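Long-range contacts in N6 adenine specific DNA methylase (Encephalitozoon cuniculi, PDB 3Q87), which is the catalytic subunit of the Mtq2-Trm112 complex, which methylates the translation termination factor eRF1 and binds S-adenosylmethionine: residues Y11-A16 and G35-Q40; T46-D51 and N64-D69; V82-P87 and L119-I124. All coordinates share one frame; numbering follows the deposited sequence. Where two conformers were deposited one is given.

Contact 1: Y11-A16 and G35-Q40; sequences YTLMDA and GVITEQ
The carbonyl O of Val-36 faces the methyl end of Met-14, whose CE lies 3.5 Å from it. Met-14 is the side chain on which the contact turns. Its CG sits anti to the carbonyl carbon, and the bend at chi3 (71°) brings CE round to Val-36 O and to Gln-40 CB, 3.9 Å from CE. Nearer the backbone, Met-14 CG rests on Ile-37 CG1 at 3.7 Å, and Met-14 SD lies 4.0 Å from Val-36 CG2, so the thioether fills the angle between two branched residues. Gln-40 runs past Met-14 in the opposite direction, and its side chain continues to Leu-17 and Glu-18, further along helix 8-20. On one flank Leu-13 CD2 touches Ile-37 CD1 at 3.7 Å, the two side chains crossing at about a right angle. On the other, the Tyr-11 hydroxyl end comes only loosely to Val-36, with OH 4.4 Å from CG2, and Pro-6 packs on both residues.

The two helical segments run nearly parallel, 15° apart, with axes 10.6 Å from each other. Gly-35 is the N-cap of the second helix, at the end of the glycine-rich turn that follows the first strand in Rossmann-like methyltransferases, and its O receives Glu-39 N at 2.8 Å. Ile-37 also touches the bound S-adenosylmethionine and Leu-13 touches Asn-85, so this flank backs onto the cofactor pocket, while Thr-38 bonds Asp-29 of the sheet. Between the helices, then, fit is largely a matter of shape: a flexible thioether and branched aliphatic groups join them by dispersion, and the apolar patch they form continues inward to the cofactor.

Contact 2: T46-D51 and N64-D69; sequences TVVSTD and NLVRAD. With SAM (S-adenosylmethionine), chain D.
Val-47 O is where the two strands begin to grip each other, in a beta-alpha-beta unit of the Rossmann-like methyltransferase sheet: strand 46-51, helix 54-58, then strand 65-67 alongside in parallel. The oxygen takes Asn-64 ND2 at 2.9 Å, almost perfectly straight (179°) and in the amide plane. A water also donates to Val-47 O; it accepts from Asn-64 N, 2.7 Å from the water O, and bonds Ser-49 OG, which also bonds Thr-38 OG1. Val-48 CG1 packs on Val-66 CG2 at 3.9 Å. Ser-49 then joins both neighbours of Leu-65, its N giving to Asn-64 O and its O receiving Val-66 N. Thr-50 and Val-66 lie side by side pointing the same way, Thr-50 CG2 reaching Val-66 CB at 3.7 Å.

Beyond Val-66 and Arg-67 the sheet continues into a strand of the Trm112 chain; Arg-67 NE bonds Leu-52 O, and NH1 makes salt bridges to Glu-117 and Asp-120 of the Trm112 chain. At Asp-51 the ladder closes: N gives to Val-66 O, while Ala-68 N approaches Asp-51 O from 52° above the carbonyl plane. Just beyond, Asp-69 OD1 accepts the adenine N6 at 2.9 Å. Asp-51 is the acidic end of the second strand common in these enzymes, and its carboxylate takes both ribose hydroxyls, OD1 from O3' at 2.7 Å and OD2 from O2' at 2.6 Å.

Contact 3: V82-P87 and L119-I124; sequences VVFNPP and LYLLVI. With SAM (S-adenosylmethionine), chain D.
The Phe-84 and Leu-121 side chains lie side by side, with Phe-84 CD2 3.9 Å from Leu-121 CD1. Pro-86 CB sits over one face of the Phe-84 ring, 3.4 Å above the plane and displaced toward the rim; the cofactor's ribose O4' comes to the ring edge, and Phe-110 meets the ring edge-to-face. Leu-121 CD1 also touches Pro-86 CG, their side chains at about a right angle.

Beneath run two parallel strands of the central sheet, joined by Tyr-120 N to Val-82 O, Phe-84 N to Tyr-120 O and Leu-122 N to Phe-84 O. The ladder stops at Pro-86, which has no N-H to give: its CD lies 3.0 Å from Leu-122 O, buried without a polar partner. Here begins the Asn-Pro-Pro-Tyr signature of the N6-methylase-like family. Asn-85, with CG anti to the backbone N (chi1 -176°), gives ND2 to the cofactor carboxylate OXT at 3.0 Å, while its OD1, with no polar partner in the model, rests on Leu-122 CD2 at 3.6 Å. Pro-86 O stands 3.5 Å from the cofactor's methyl carbon CE.

Asn-85 and Pro-86 O could suit a polar substrate group, consistent with the signature lining the methyl-transfer site in relatives.

Overall arrangement
Contact 3 is the innermost, two adjacent strands near the centre of the chain; contact 2 belongs to the same sheet but lies at its outer end, still buried because the Trm112 chain covers it there. Contact 1, partly buried, is a helix pair. Contacts 2 and 3 are both held by parallel ladders and both bond the cofactor, contact 2 at ribose and adenine, contact 3 at the methionine carboxylate; contact 1 is mainly apolar and meets the cofactor through Ile-37. The helices link the other two: Leu-13 packs on Val-83 and Asn-85 of contact 3, and Thr-38 reaches contact 2 at Ser-49. Contacts 2 and 3 themselves stay about 7 Å apart at their nearest atoms.

Contact 1: Y11-A16 and G35-Q40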
loop_
_atom_site.group_PDB
_atom_site.type_symbol
_atom_site.label_atom_id
_atom_site.label_comp_id
_atom_site.label_asym_id
_atom_site.label_seq_id
_atom_site.Cartn_x
_atom_site.Cartn_y
_atom_site.Cartn_z
ATOM N N TYR B 11 -0.610 -10.516 16.365
ATOM C CA TYR B 11 -1.664 -10.075 17.277
ATOM C C TYR B 11 -1.249 -8.969 18.261
ATOM O O TYR B 11 -2.085 -8.186 18.696
ATOM C CB TYR B 11 -2.301 -11.271 17.992
ATOM C CG TYR B 11 -3.040 -12.158 17.022
ATOM C CD1 TYR B 11 -4.070 -11.647 16.242
ATOM C CD2 TYR B 11 -2.698 -13.491 16.862
ATOM C CE1 TYR B 11 -4.758 -12.446 15.342
ATOM C CE2 TYR B 11 -3.371 -14.295 15.954
ATOM C CZ TYR B 11 -4.402 -13.766 15.203
ATOM O OH TYR B 11 -5.087 -14.555 14.303
ATOM N N THR B 12 0.028 -8.886 18.605
ATOM C CA THR B 12 0.464 -7.763 19.428
ATOM C C THR B 12 0.469 -6.452 18.614
ATOM O O THR B 12 0.135 -5.391 19.136
ATOM C CB THR B 12 1.847 -7.992 20.098
ATOM O OG1 THR B 12 2.889 -7.577 19.215
ATOM C CG2 THR B 12 2.047 -9.450 20.452
ATOM N N LEU B 13 0.839 -6.523 17.338
ATOM C CA LEU B 13 0.721 -5.354 16.468
ATOM C C LEU B 13 -0.753 -4.957 16.358
ATOM O O LEU B 13 -1.113 -3.799 16.562
ATOM C CB LEU B 13 1.359 -5.613 15.087
ATOM C CG LEU B 13 1.324 -4.489 14.034
ATOM C CD1 LEU B 13 1.779 -3.164 14.613
ATOM C CD2 LEU B 13 2.156 -4.839 12.771
ATOM N N MET B 14 -1.612 -5.932 16.083
ATOM C CA MET B 14 -3.035 -5.657 15.962
ATOM C C MET B 14 -3.619 -5.046 17.238
ATOM O O MET B 14 -4.422 -4.112 17.170
ATOM C CB MET B 14 -3.796 -6.926 15.584
ATOM C CG MET B 14 -3.439 -7.422 14.190
ATOM S SD MET B 14 -4.315 -8.926 13.676
ATOM C CE MET B 14 -5.993 -8.320 13.433
ATOM N N ASP B 15 -3.221 -5.573 18.394
ATOM C CA ASP B 15 -3.709 -5.048 19.666
ATOM C C ASP B 15 -3.306 -3.587 19.837
ATOM O O ASP B 15 -4.126 -2.758 20.227
ATOM C CB ASP B 15 -3.201 -5.877 20.855
ATOM C CG ASP B 15 -3.961 -7.191 21.034
ATOM O OD1 ASP B 15 -4.989 -7.411 20.348
ATOM O OD2 ASP B 15 -3.521 -8.011 21.868
ATOM N N ALA B 16 -2.053 -3.263 19.525
ATOM C CA ALA B 16 -1.612 -1.876 19.636
ATOM C C ALA B 16 -2.345 -0.931 18.670
ATOM O O ALA B 16 -2.693 0.196 19.040
ATOM C CB ALA B 16 -0.109 -1.767 19.480
ATOM N N GLY B 35 -3.465 -10.921 4.910
ATOM C CA GLY B 35 -4.315 -9.766 5.173
ATOM C C GLY B 35 -5.059 -9.717 6.491
ATOM O O GLY B 35 -6.054 -9.004 6.610
ATOM N N VAL B 36 -4.581 -10.451 7.491
ATOM C CA VAL B 36 -5.207 -10.398 8.811
ATOM C C VAL B 36 -5.238 -8.964 9.359
ATOM O O VAL B 36 -6.236 -8.528 9.916
ATOM C CB VAL B 36 -4.550 -11.399 9.818
ATOM C CG1 VAL B 36 -3.164 -10.901 10.289
ATOM C CG2 VAL B 36 -5.472 -11.679 10.978
ATOM N N ILE B 37 -4.159 -8.213 9.178
ATOM C CA ILE B 37 -4.151 -6.831 9.657
ATOM C C ILE B 37 -4.998 -5.893 8.770
ATOM O O ILE B 37 -5.717 -5.012 9.273
ATOM C CB ILE B 37 -2.715 -6.308 9.820
ATOM C CG1 ILE B 37 -1.964 -7.161 10.847
ATOM C CG2 ILE B 37 -2.729 -4.859 10.266
ATOM C CD1 ILE B 37 -0.499 -6.733 11.038
ATOM N N THR B 38 -4.937 -6.111 7.458
ATOM C CA THR B 38 -5.797 -5.400 6.512
ATOM C C THR B 38 -7.276 -5.534 6.895
ATOM O O THR B 38 -8.030 -4.562 6.876
ATOM C CB THR B 38 -5.604 -5.911 5.052
ATOM O OG1 THR B 38 -4.340 -5.469 4.550
ATOM C CG2 THR B 38 -6.722 -5.381 4.128
ATOM N N GLU B 39 -7.675 -6.749 7.242
ATOM C CA GLU B 39 -9.050 -7.021 7.655
ATOM C C GLU B 39 -9.512 -6.109 8.802
ATOM O O GLU B 39 -10.643 -5.617 8.807
ATOM C CB GLU B 39 -9.194 -8.488 8.062
ATOM C CG GLU B 39 -10.641 -8.994 8.061
ATOM C CD GLU B 39 -10.728 -10.492 8.329
ATOM O OE1 GLU B 39 -11.435 -11.193 7.578
ATOM O OE2 GLU B 39 -10.084 -10.971 9.288
ATOM N N GLN B 40 -8.636 -5.889 9.775
ATOM C CA GLN B 40 -8.963 -5.024 10.903
ATOM C C GLN B 40 -8.921 -3.539 10.502
ATOM O O GLN B 40 -9.803 -2.752 10.874
ATOM C CB GLN B 40 -8.010 -5.308 12.065
ATOM C CG GLN B 40 -7.916 -4.185 13.073
ATOM C CD GLN B 40 -6.644 -4.250 13.900
ATOM O OE1 GLN B 40 -6.666 -4.049 15.112
ATOM N NE2 GLN B 40 -5.527 -4.543 13.242
#

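Contact 2: T46-D51 and N64-D69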
loop_
_atom_site.group_PDB
_atom_site.type_symbol
_atom_site.label_atom_id
_atom_site.label_comp_id
_atom_site.label_asym_id
_atom_site.label_seq_id
_atom_site.Cartn_x
_atom_site.Cartn_y
_atom_site.Cartn_z
ATOM N N THR B 46 -9.062 3.424 4.525
ATOM C CA THR B 46 -8.810 2.885 3.196
ATOM C C THR B 46 -7.410 2.288 3.161
ATOM O O THR B 46 -6.428 2.959 3.473
ATOM C CB THR B 46 -8.965 3.932 2.100
ATOM O OG1 THR B 46 -10.294 4.468 2.152
ATOM C CG2 THR B 46 -8.738 3.274 0.728
ATOM N N VAL B 47 -7.332 1.014 2.800
ATOM C CA VAL B 47 -6.084 0.270 2.929
ATOM C C VAL B 47 -5.560 -0.195 1.580
ATOM O O VAL B 47 -6.302 -0.742 0.778
ATOM C CB VAL B 47 -6.270 -0.981 3.820
ATOM C CG1 VAL B 47 -4.931 -1.712 4.013
ATOM C CG2 VAL B 47 -6.906 -0.603 5.177
ATOM N N VAL B 48 -4.276 0.040 1.340
ATOM C CA VAL B 48 -3.566 -0.606 0.259
ATOM C C VAL B 48 -2.687 -1.677 0.888
ATOM O O VAL B 48 -1.979 -1.406 1.831
ATOM C CB VAL B 48 -2.703 0.394 -0.532
ATOM C CG1 VAL B 48 -1.973 -0.326 -1.685
ATOM C CG2 VAL B 48 -3.596 1.497 -1.073
ATOM N N SER B 49 -2.759 -2.901 0.379
ATOM C CA SER B 49 -2.010 -3.998 0.980
ATOM C C SER B 49 -0.985 -4.567 0.008
ATOM O O SER B 49 -1.323 -4.903 -1.134
ATOM C CB SER B 49 -2.982 -5.079 1.443
ATOM O OG SER B 49 -4.037 -4.483 2.175
ATOM N N THR B 50 0.269 -4.653 0.453
ATOM C CA THR B 50 1.357 -5.065 -0.433
ATOM C C THR B 50 2.183 -6.187 0.165
ATOM O O THR B 50 2.281 -6.305 1.378
ATOM C CB THR B 50 2.324 -3.899 -0.777
ATOM O OG1 THR B 50 3.185 -3.650 0.339
ATOM C CG2 THR B 50 1.556 -2.623 -1.131
ATOM N N ASP B 51 2.765 -7.016 -0.699
ATOM C CA ASP B 51 3.666 -8.077 -0.259
ATOM C C ASP B 51 4.561 -8.482 -1.422
ATOM O O ASP B 51 4.210 -8.302 -2.590
ATOM C CB ASP B 51 2.883 -9.305 0.251
ATOM C CG ASP B 51 3.662 -10.103 1.287
ATOM O OD1 ASP B 51 3.264 -10.101 2.465
ATOM O OD2 ASP B 51 4.693 -10.704 0.931
ATOM N N ASN B 64 -6.981 -4.308 -1.478
ATOM C CA ASN B 64 -6.403 -3.677 -2.655
ATOM C C ASN B 64 -4.946 -4.100 -2.740
ATOM O O ASN B 64 -4.097 -3.590 -2.019
ATOM C CB ASN B 64 -6.581 -2.174 -2.537
ATOM C CG ASN B 64 -8.043 -1.799 -2.311
ATOM O OD1 ASN B 64 -8.886 -2.028 -3.175
ATOM N ND2 ASN B 64 -8.349 -1.263 -1.144
ATOM N N LEU B 65 -4.687 -5.075 -3.602
ATOM C CA LEU B 65 -3.458 -5.841 -3.547
ATOM C C LEU B 65 -2.410 -5.369 -4.547
ATOM O O LEU B 65 -2.698 -5.196 -5.739
ATOM C CB LEU B 65 -3.769 -7.324 -3.760
ATOM C CG LEU B 65 -4.850 -7.882 -2.818
ATOM C CD1 LEU B 65 -4.968 -9.382 -2.991
ATOM C CD2 LEU B 65 -4.562 -7.543 -1.355
ATOM N N VAL B 66 -1.198 -5.158 -4.039
ATOM C CA VAL B 66 -0.049 -4.818 -4.861
ATOM C C VAL B 66 1.099 -5.746 -4.515
ATOM O O VAL B 66 1.453 -5.884 -3.343
ATOM C CB VAL B 66 0.397 -3.359 -4.614
ATOM C CG1 VAL B 66 1.506 -2.958 -5.608
ATOM C CG2 VAL B 66 -0.807 -2.417 -4.724
ATOM N N ARG B 67 1.668 -6.415 -5.511
ATOM C CA ARG B 67 2.908 -7.132 -5.244
ATOM C C ARG B 67 4.046 -6.136 -5.452
ATOM O O ARG B 67 4.185 -5.573 -6.535
ATOM C CB ARG B 67 3.087 -8.348 -6.140
ATOM C CG ARG B 67 4.487 -8.920 -6.001
ATOM C CD ARG B 67 4.598 -10.309 -6.527
ATOM N NE ARG B 67 5.879 -10.916 -6.165
ATOM C CZ ARG B 67 6.835 -11.215 -7.036
ATOM N NH1 ARG B 67 6.658 -10.955 -8.323
ATOM N NH2 ARG B 67 7.966 -11.768 -6.624
ATOM N N ALA B 68 4.821 -5.881 -4.404
ATOM C CA ALA B 68 5.855 -4.853 -4.470
ATOM C C ALA B 68 6.972 -5.127 -3.485
ATOM O O ALA B 68 6.771 -5.813 -2.484
ATOM C CB ALA B 68 5.255 -3.484 -4.191
ATOM N N ASP B 69 8.143 -4.560 -3.772
ATOM C CA ASP B 69 9.306 -4.657 -2.894
ATOM C C ASP B 69 9.334 -3.387 -2.044
ATOM O O ASP B 69 9.630 -2.302 -2.545
ATOM C CB ASP B 69 10.579 -4.805 -3.749
ATOM C CG ASP B 69 11.813 -5.186 -2.932
ATOM O OD1 ASP B 69 11.822 -4.999 -1.696
ATOM O OD2 ASP B 69 12.779 -5.675 -3.542
HETATM N N SAM D . 1.410 -8.869 8.107
HETATM C CA SAM D . 1.569 -10.309 8.353
HETATM C C SAM D . 1.352 -10.590 9.847
HETATM O O SAM D . 1.023 -11.703 10.259
HETATM O OXT SAM D . 1.500 -9.703 10.686
HETATM C CB SAM D . 2.893 -10.917 7.813
HETATM C CG SAM D . 4.264 -10.576 8.449
HETATM S SD SAM D . 5.740 -11.539 7.895
HETATM C CE SAM D . 6.773 -11.571 9.375
HETATM C "C5'" SAM D . 6.659 -10.359 6.875
HETATM C "C4'" SAM D . 5.955 -10.207 5.536
HETATM O "O4'" SAM D . 6.694 -9.324 4.709
HETATM C "C3'" SAM D . 5.823 -11.523 4.783
HETATM O "O3'" SAM D . 4.493 -11.641 4.329
HETATM C "C2'" SAM D . 6.760 -11.383 3.601
HETATM O "O2'" SAM D . 6.315 -12.035 2.434
HETATM C "C1'" SAM D . 6.768 -9.883 3.412
HETATM N N9 SAM D . 7.994 -9.376 2.815
HETATM C C8 SAM D . 9.276 -9.868 2.902
HETATM N N7 SAM D . 10.078 -9.046 2.189
HETATM C C5 SAM D . 9.312 -8.041 1.668
HETATM C C6 SAM D . 9.591 -6.937 0.883
HETATM N N6 SAM D . 10.841 -6.704 0.494
HETATM N N1 SAM D . 8.572 -6.077 0.509
HETATM C C2 SAM D . 7.265 -6.299 0.911
HETATM N N3 SAM D . 6.993 -7.402 1.697
HETATM C C4 SAM D . 7.996 -8.245 2.057
HETATM O O HOH W 1 -6.317 -3.535 1.064
#

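Contact 3: V82-P87 and L119-I124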
loop_
_atom_site.group_PDB
_atom_site.type_symbol
_atom_site.label_atom_id
_atom_site.label_comp_id
_atom_site.label_asym_id
_atom_site.label_seq_id
_atom_site.Cartn_x
_atom_site.Cartn_y
_atom_site.Cartn_z
ATOM N N VAL B 82 1.892 3.903 7.456
ATOM C CA VAL B 82 2.421 2.613 7.057
ATOM C C VAL B 82 2.490 1.680 8.276
ATOM O O VAL B 82 2.990 2.068 9.332
ATOM C CB VAL B 82 3.839 2.765 6.452
ATOM C CG1 VAL B 82 4.474 1.393 6.232
ATOM C CG2 VAL B 82 3.788 3.561 5.135
ATOM N N VAL B 83 1.982 0.466 8.129
ATOM C CA VAL B 83 2.068 -0.552 9.167
ATOM C C VAL B 83 2.883 -1.711 8.601
ATOM O O VAL B 83 2.628 -2.165 7.484
ATOM C CB VAL B 83 0.668 -1.094 9.532
ATOM C CG1 VAL B 83 0.792 -2.185 10.593
ATOM C CG2 VAL B 83 -0.251 0.043 9.990
ATOM N N PHE B 84 3.839 -2.208 9.375
ATOM C CA PHE B 84 4.786 -3.195 8.860
ATOM C C PHE B 84 5.221 -4.193 9.926
ATOM O O PHE B 84 5.959 -3.848 10.839
ATOM C CB PHE B 84 6.021 -2.473 8.314
ATOM C CG PHE B 84 6.934 -3.340 7.489
ATOM C CD1 PHE B 84 6.488 -4.531 6.942
ATOM C CD2 PHE B 84 8.239 -2.932 7.226
ATOM C CE1 PHE B 84 7.329 -5.307 6.164
ATOM C CE2 PHE B 84 9.081 -3.701 6.440
ATOM C CZ PHE B 84 8.634 -4.884 5.914
ATOM N N ASN B 85 4.758 -5.433 9.810
ATOM C CA ASN B 85 5.394 -6.531 10.522
ATOM C C ASN B 85 6.410 -7.121 9.554
ATOM O O ASN B 85 6.042 -7.819 8.622
ATOM C CB ASN B 85 4.363 -7.566 10.967
ATOM C CG ASN B 85 4.974 -8.689 11.800
ATOM O OD1 ASN B 85 6.158 -8.660 12.129
ATOM N ND2 ASN B 85 4.169 -9.684 12.131
ATOM N N PRO B 86 7.703 -6.799 9.746
ATOM C CA PRO B 86 8.715 -7.098 8.728
ATOM C C PRO B 86 9.334 -8.485 8.886
ATOM O O PRO B 86 9.153 -9.104 9.938
ATOM C CB PRO B 86 9.774 -6.028 8.994
ATOM C CG PRO B 86 9.724 -5.843 10.487
ATOM C CD PRO B 86 8.288 -6.123 10.918
ATOM N N PRO B 87 10.041 -8.977 7.850
ATOM C CA PRO B 87 10.862 -10.191 8.006
ATOM C C PRO B 87 11.972 -9.849 8.981
ATOM O O PRO B 87 12.820 -9.035 8.649
ATOM C CB PRO B 87 11.504 -10.391 6.631
ATOM C CG PRO B 87 10.960 -9.325 5.742
ATOM C CD PRO B 87 10.220 -8.323 6.541
ATOM N N LEU B 119 4.099 5.885 11.179
ATOM C CA LEU B 119 4.345 4.467 10.945
ATOM C C LEU B 119 4.261 3.635 12.217
ATOM O O LEU B 119 4.530 4.125 13.320
ATOM C CB LEU B 119 5.701 4.254 10.263
ATOM C CG LEU B 119 6.967 4.722 10.982
ATOM C CD1 LEU B 119 7.485 3.668 11.953
ATOM C CD2 LEU B 119 8.034 5.054 9.947
ATOM N N TYR B 120 3.874 2.374 12.053
ATOM C CA TYR B 120 3.889 1.405 13.152
ATOM C C TYR B 120 4.749 0.232 12.688
ATOM O O TYR B 120 4.455 -0.390 11.664
ATOM C CB TYR B 120 2.471 0.939 13.472
ATOM C CG TYR B 120 1.572 2.049 13.976
ATOM C CD1 TYR B 120 1.524 2.370 15.325
ATOM C CD2 TYR B 120 0.792 2.795 13.097
ATOM C CE1 TYR B 120 0.697 3.399 15.792
ATOM C CE2 TYR B 120 -0.031 3.823 13.553
ATOM C CZ TYR B 120 -0.072 4.118 14.901
ATOM O OH TYR B 120 -0.882 5.137 15.355
ATOM N N LEU B 121 5.822 -0.048 13.419
ATOM C CA LEU B 121 6.781 -1.074 13.014
ATOM C C LEU B 121 6.977 -2.093 14.133
ATOM O O LEU B 121 7.113 -1.719 15.286
ATOM C CB LEU B 121 8.120 -0.433 12.658
ATOM C CG LEU B 121 9.279 -1.365 12.300
ATOM C CD1 LEU B 121 9.007 -2.096 10.976
ATOM C CD2 LEU B 121 10.576 -0.557 12.202
ATOM N N LEU B 122 6.986 -3.377 13.790
ATOM C CA LEU B 122 7.241 -4.414 14.775
ATOM C C LEU B 122 8.678 -4.890 14.656
ATOM O O LEU B 122 9.189 -5.090 13.562
ATOM C CB LEU B 122 6.278 -5.600 14.616
ATOM C CG LEU B 122 6.459 -6.739 15.642
ATOM C CD1 LEU B 122 5.167 -7.507 15.808
ATOM C CD2 LEU B 122 7.595 -7.701 15.273
ATOM N N VAL B 123 9.322 -5.073 15.804
ATOM C CA VAL B 123 10.693 -5.514 15.847
ATOM C C VAL B 123 10.818 -6.497 17.015
ATOM O O VAL B 123 9.962 -6.523 17.877
ATOM C CB VAL B 123 11.629 -4.307 16.039
ATOM C CG1 VAL B 123 12.964 -4.760 16.518
ATOM C CG2 VAL B 123 11.753 -3.503 14.739
ATOM N N ILE B 124 11.854 -7.327 17.020
ATOM C CA ILE B 124 12.115 -8.181 18.173
ATOM C C ILE B 124 13.435 -7.796 18.847
ATOM O O ILE B 124 14.230 -7.059 18.284
ATOM C CB ILE B 124 12.116 -9.679 17.801
ATOM C CG1 ILE B 124 13.220 -9.979 16.789
ATOM C CG2 ILE B 124 10.743 -10.096 17.271
ATOM C CD1 ILE B 124 13.435 -11.468 16.560
HETATM N N SAM D . 1.410 -8.869 8.107
HETATM C CA SAM D . 1.569 -10.309 8.353
HETATM C C SAM D . 1.352 -10.590 9.847
HETATM O O SAM D . 1.023 -11.703 10.259
HETATM O OXT SAM D . 1.500 -9.703 10.686
HETATM C CB SAM D . 2.893 -10.917 7.813
HETATM C CG SAM D . 4.264 -10.576 8.449
HETATM S SD SAM D . 5.740 -11.539 7.895
HETATM C CE SAM D . 6.773 -11.571 9.375
HETATM C "C5'" SAM D . 6.659 -10.359 6.875
HETATM C "C4'" SAM D . 5.955 -10.207 5.536
HETATM O "O4'" SAM D . 6.694 -9.324 4.709
HETATM C "C3'" SAM D . 5.823 -11.523 4.783
HETATM O "O3'" SAM D . 4.493 -11.641 4.329
HETATM C "C2'" SAM D . 6.760 -11.383 3.601
HETATM O "O2'" SAM D . 6.315 -12.035 2.434
HETATM C "C1'" SAM D . 6.768 -9.883 3.412
HETATM N N9 SAM D . 7.994 -9.376 2.815
HETATM C C8 SAM D . 9.276 -9.868 2.902
HETATM N N7 SAM D . 10.078 -9.046 2.189
HETATM C C5 SAM D . 9.312 -8.041 1.668
HETATM C C6 SAM D . 9.591 -6.937 0.883
HETATM N N6 SAM D . 10.841 -6.704 0.494
HETATM N N1 SAM D . 8.572 -6.077 0.509
HETATM C C2 SAM D . 7.265 -6.299 0.911
HETATM N N3 SAM D . 6.993 -7.402 1.697
HETATM C C4 SAM D . 7.996 -8.245 2.057
#